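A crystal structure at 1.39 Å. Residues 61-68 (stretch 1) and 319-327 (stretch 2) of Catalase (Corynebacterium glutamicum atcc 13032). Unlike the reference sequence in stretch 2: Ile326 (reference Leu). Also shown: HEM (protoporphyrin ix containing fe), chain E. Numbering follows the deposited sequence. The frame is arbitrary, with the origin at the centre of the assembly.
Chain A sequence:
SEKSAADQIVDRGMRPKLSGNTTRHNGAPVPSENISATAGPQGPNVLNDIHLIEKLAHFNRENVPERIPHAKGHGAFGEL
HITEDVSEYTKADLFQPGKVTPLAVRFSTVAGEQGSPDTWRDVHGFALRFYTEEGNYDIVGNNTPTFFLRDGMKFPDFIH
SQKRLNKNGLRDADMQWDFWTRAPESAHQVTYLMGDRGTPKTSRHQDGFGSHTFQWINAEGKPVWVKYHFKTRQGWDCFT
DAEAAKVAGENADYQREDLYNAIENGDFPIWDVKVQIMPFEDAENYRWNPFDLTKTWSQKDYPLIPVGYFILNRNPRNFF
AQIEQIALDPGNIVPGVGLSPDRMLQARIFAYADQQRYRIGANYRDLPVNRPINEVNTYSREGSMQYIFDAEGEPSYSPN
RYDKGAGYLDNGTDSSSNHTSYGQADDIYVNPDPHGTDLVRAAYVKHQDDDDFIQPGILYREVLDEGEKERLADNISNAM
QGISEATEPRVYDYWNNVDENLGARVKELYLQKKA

Stretch 1 (61-68) RENVPERI
Stretch 2 (319-327) FFAQIEQIA

Residues 61-68 form neither regular helix nor strand: after Arg61 (phi/psi -113/16) and Glu62 (-66/-38), the chain runs extended from Asn63 to Ile68, with psi between 118° and 162°. Stretch 2 is helical from Phe319 to Glu324. Its Phe319 O accepts from both Ile323 N (2.8 Å) and Glu324 N (3.1 Å), and Phe320 O accepts from Gln325 N (3.1 Å), the i+5 spacing of a pi-type turn at 320-324. Ile326 N to Ile323 O (3.2 Å) closes a further turn. The register is set by Glu66 and Glu324, whose CA atoms lie 8.2 Å apart, a gap bridged by side chains and water; 285 Å² is buried in total.

Arg67 gives the largest share, 90 Å². Its CB points sideways, but an extended m, t, t chain with chi4 at 75° carries the guanidinium to the carbonyls of the last helical residues. Arg67 NH1 donates to Glu324 O (3.0 Å, 138°), and Arg67 NH2 to Ile323 O (3.2 Å, 138°) and, weakly, to Glu324 O (3.2 Å, 130°). Ile326 O lies 2.9 Å from Arg67 NH2, yet the angle is too poor for a hydrogen bond. Arg67 NE donates to HEM O1D (2.9 Å), so one planar group joins helix end and cofactor.

The CA-to-CB bond of Glu324 points sideways, but chi1 t and chi2 p bring its carboxylate nearer stretch 1. Glu324 OE2 makes a long salt bridge with Arg67 NH1 (3.6 Å), accepts from waters 2 and 3, and lies 2.8 Å from the O atoms of waters 1, 2 and 3. Water 1 is also 3.0 Å from Val64 O. Water 2 also donates to Pro65 O (2.8 Å), while water 3 accepts from Arg67 N and Arg67 NH1 (both 3.0 Å).

The apolar contact is Val64 CG2 to Phe320 CE1 (3.8 Å). Val64 (m), partly exposed, points toward stretch 2 and meets the edge of the buried Phe320 ring (chi1 178°, chi2 89°). These side chains carry no polar group needing a partner; the residues lose 39 and 42 Å².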

# COMPACT_ATOMS: atom_id res chain seq x y z
N ARG A 61 -5.90 11.01 -0.57
CA ARG A 61 -4.89 10.08 -1.06
C ARG A 61 -3.84 10.75 -1.95
O ARG A 61 -3.09 10.07 -2.65
CB ARG A 61 -5.56 8.89 -1.77
CG ARG A 61 -6.32 8.04 -0.77
CD ARG A 61 -7.25 7.03 -1.43
NE ARG A 61 -7.85 6.19 -0.39
CZ ARG A 61 -8.84 6.58 0.41
NH1 ARG A 61 -9.41 7.77 0.26
NH2 ARG A 61 -9.27 5.77 1.37
N GLU A 62 -3.76 12.08 -1.90
CA GLU A 62 -2.79 12.80 -2.74
C GLU A 62 -1.34 12.53 -2.37
O GLU A 62 -0.48 12.48 -3.25
CB GLU A 62 -3.05 14.31 -2.71
CG GLU A 62 -4.29 14.66 -3.47
CD GLU A 62 -4.54 16.15 -3.60
OE1 GLU A 62 -3.61 16.98 -3.42
OE2 GLU A 62 -5.70 16.50 -3.91
N ASN A 63 -1.06 12.41 -1.08
CA ASN A 63 0.31 12.27 -0.63
C ASN A 63 0.82 10.84 -0.74
O ASN A 63 0.07 9.88 -0.58
CB ASN A 63 0.48 12.76 0.82
CG ASN A 63 0.44 14.26 0.93
OD1 ASN A 63 0.71 15.00 -0.03
ND2 ASN A 63 0.13 14.74 2.12
N VAL A 64 2.12 10.73 -1.01
CA VAL A 64 2.83 9.47 -1.13
C VAL A 64 4.10 9.60 -0.30
O VAL A 64 4.49 10.70 0.05
CB VAL A 64 3.14 9.19 -2.61
CG1 VAL A 64 1.85 9.01 -3.39
CG2 VAL A 64 3.96 10.34 -3.22
N PRO A 65 4.74 8.47 0.06
CA PRO A 65 5.98 8.60 0.83
C PRO A 65 7.02 9.42 0.06
O PRO A 65 7.25 9.20 -1.13
CB PRO A 65 6.45 7.15 0.97
CG PRO A 65 5.21 6.33 0.79
CD PRO A 65 4.43 7.06 -0.25
N GLU A 66 7.65 10.37 0.74
CA GLU A 66 8.74 11.12 0.12
C GLU A 66 9.97 10.22 0.07
O GLU A 66 10.06 9.23 0.81
CB GLU A 66 9.03 12.40 0.91
CG GLU A 66 9.69 12.15 2.27
CD GLU A 66 9.87 13.41 3.12
OE1 GLU A 66 9.12 14.40 2.93
OE2 GLU A 66 10.77 13.40 4.00
N ARG A 67 10.93 10.55 -0.79
CA ARG A 67 12.20 9.82 -0.81
C ARG A 67 12.91 9.87 0.53
O ARG A 67 12.92 10.91 1.21
CB ARG A 67 13.15 10.44 -1.83
CG ARG A 67 12.72 10.32 -3.25
CD ARG A 67 13.44 11.41 -4.05
NE ARG A 67 13.24 11.26 -5.48
CZ ARG A 67 12.11 11.56 -6.12
NH1 ARG A 67 11.07 12.07 -5.44
NH2 ARG A 67 12.03 11.37 -7.43
N ILE A 68 13.56 8.77 0.89
CA ILE A 68 14.57 8.80 1.95
C ILE A 68 15.89 8.26 1.39
O ILE A 68 15.96 7.12 0.92
CB ILE A 68 14.14 8.01 3.22
CG1 ILE A 68 15.28 8.02 4.25
CG2 ILE A 68 13.69 6.57 2.89
CD1 ILE A 68 14.92 7.41 5.61
N PHE A 319 4.84 18.93 -11.98
CA PHE A 319 5.92 18.66 -11.05
C PHE A 319 5.77 17.30 -10.36
O PHE A 319 6.71 16.51 -10.32
CB PHE A 319 5.98 19.79 -10.01
CG PHE A 319 7.09 19.66 -9.02
CD1 PHE A 319 6.90 18.95 -7.84
CD2 PHE A 319 8.32 20.25 -9.26
CE1 PHE A 319 7.93 18.83 -6.92
CE2 PHE A 319 9.36 20.13 -8.34
CZ PHE A 319 9.16 19.41 -7.17
N PHE A 320 4.60 17.03 -9.78
CA PHE A 320 4.40 15.78 -9.07
C PHE A 320 4.54 14.60 -10.03
O PHE A 320 5.25 13.62 -9.74
CB PHE A 320 3.04 15.74 -8.38
CG PHE A 320 2.76 14.44 -7.67
CD1 PHE A 320 3.14 14.27 -6.35
CD2 PHE A 320 2.14 13.39 -8.34
CE1 PHE A 320 2.88 13.07 -5.68
CE2 PHE A 320 1.88 12.19 -7.68
CZ PHE A 320 2.26 12.03 -6.35
N ALA A 321 3.85 14.67 -11.17
CA ALA A 321 3.79 13.52 -12.06
C ALA A 321 5.14 13.17 -12.68
O ALA A 321 5.41 12.00 -12.93
CB ALA A 321 2.76 13.74 -13.16
N GLN A 322 5.97 14.19 -12.92
CA GLN A 322 7.20 14.02 -13.69
C GLN A 322 8.50 14.14 -12.90
O GLN A 322 9.54 13.65 -13.34
CB GLN A 322 7.22 14.99 -14.87
CG GLN A 322 6.09 14.72 -15.85
CD GLN A 322 5.99 15.76 -16.93
OE1 GLN A 322 6.11 16.96 -16.66
NE2 GLN A 322 5.77 15.32 -18.15
N ILE A 323 8.44 14.81 -11.74
CA ILE A 323 9.62 14.98 -10.89
C ILE A 323 9.47 14.17 -9.59
O ILE A 323 10.33 13.35 -9.27
CB ILE A 323 9.92 16.46 -10.57
CG1 ILE A 323 10.10 17.26 -11.87
CG2 ILE A 323 11.14 16.58 -9.67
CD1 ILE A 323 11.24 16.78 -12.75
N GLU A 324 8.38 14.37 -8.86
CA GLU A 324 8.21 13.59 -7.63
C GLU A 324 8.21 12.09 -7.94
O GLU A 324 8.81 11.31 -7.20
CB GLU A 324 6.95 13.99 -6.85
CG GLU A 324 6.77 13.20 -5.54
CD GLU A 324 7.83 13.49 -4.49
OE1 GLU A 324 8.48 14.57 -4.55
OE2 GLU A 324 8.03 12.64 -3.59
N GLN A 325 7.56 11.71 -9.04
CA GLN A 325 7.43 10.30 -9.44
C GLN A 325 8.56 9.76 -10.31
O GLN A 325 8.54 8.58 -10.68
CB GLN A 325 6.12 10.07 -10.18
CG GLN A 325 4.89 10.27 -9.32
CD GLN A 325 3.61 9.81 -10.00
OE1 GLN A 325 2.75 9.20 -9.36
NE2 GLN A 325 3.48 10.10 -11.30
N ILE A 326 9.53 10.59 -10.70
CA ILE A 326 10.67 10.03 -11.42
C ILE A 326 11.39 9.05 -10.49
O ILE A 326 11.41 9.24 -9.27
CB ILE A 326 11.61 11.11 -12.02
CG1 ILE A 326 12.39 10.53 -13.20
CG2 ILE A 326 12.56 11.70 -10.97
CD1 ILE A 326 13.13 11.58 -14.02
N ALA A 327 11.92 7.98 -11.08
CA ALA A 327 12.57 6.93 -10.30
C ALA A 327 13.99 6.80 -10.80
O ALA A 327 14.30 5.94 -11.64
CB ALA A 327 11.80 5.61 -10.46
CHA HEM E . 18.41 9.01 -3.30
CHB HEM E . 20.21 4.90 -1.44
CHC HEM E . 24.64 6.85 -1.62
CHD HEM E . 22.95 10.08 -4.76
C1A HEM E . 18.51 7.74 -2.77
C2A HEM E . 17.40 6.83 -2.57
C3A HEM E . 17.92 5.69 -2.07
C4A HEM E . 19.34 5.86 -1.93
CMA HEM E . 17.18 4.40 -1.68
CAA HEM E . 15.92 7.13 -2.89
CBA HEM E . 15.65 6.77 -4.34
CGA HEM E . 14.18 6.86 -4.70
O1A HEM E . 13.90 7.29 -5.84
O2A HEM E . 13.30 6.50 -3.87
C1B HEM E . 21.57 5.07 -1.30
C2B HEM E . 22.48 4.13 -0.69
C3B HEM E . 23.71 4.68 -0.72
C4B HEM E . 23.59 5.97 -1.37
CMB HEM E . 22.05 2.76 -0.12
CAB HEM E . 25.06 4.13 -0.25
CBB HEM E . 25.32 2.82 -0.20
C1C HEM E . 24.61 7.79 -2.63
C2C HEM E . 25.73 8.32 -3.40
C3C HEM E . 25.24 9.22 -4.27
C4C HEM E . 23.80 9.26 -4.08
CMC HEM E . 27.21 7.90 -3.20
CAC HEM E . 25.95 10.04 -5.36
CBC HEM E . 27.08 9.62 -5.97
C1D HEM E . 21.59 10.13 -4.59
C2D HEM E . 20.76 11.08 -5.25
C3D HEM E . 19.36 10.77 -4.81
C4D HEM E . 19.46 9.64 -3.93
CMD HEM E . 21.20 12.20 -6.19
CAD HEM E . 18.11 11.50 -5.27
CBD HEM E . 17.76 11.02 -6.68
CGD HEM E . 16.58 11.86 -7.11
O1D HEM E . 15.47 11.30 -7.30
O2D HEM E . 16.76 13.09 -7.24
NA HEM E . 19.68 7.12 -2.39
NB HEM E . 22.27 6.19 -1.70
NC HEM E . 23.44 8.39 -3.08
ND HEM E . 20.80 9.29 -3.81
FE HEM E . 21.55 7.79 -2.71
O HOH W 1 6.12 12.71 -1.48
O HOH W 2 7.42 9.93 -3.80
O HOH W 3 10.63 12.97 -2.56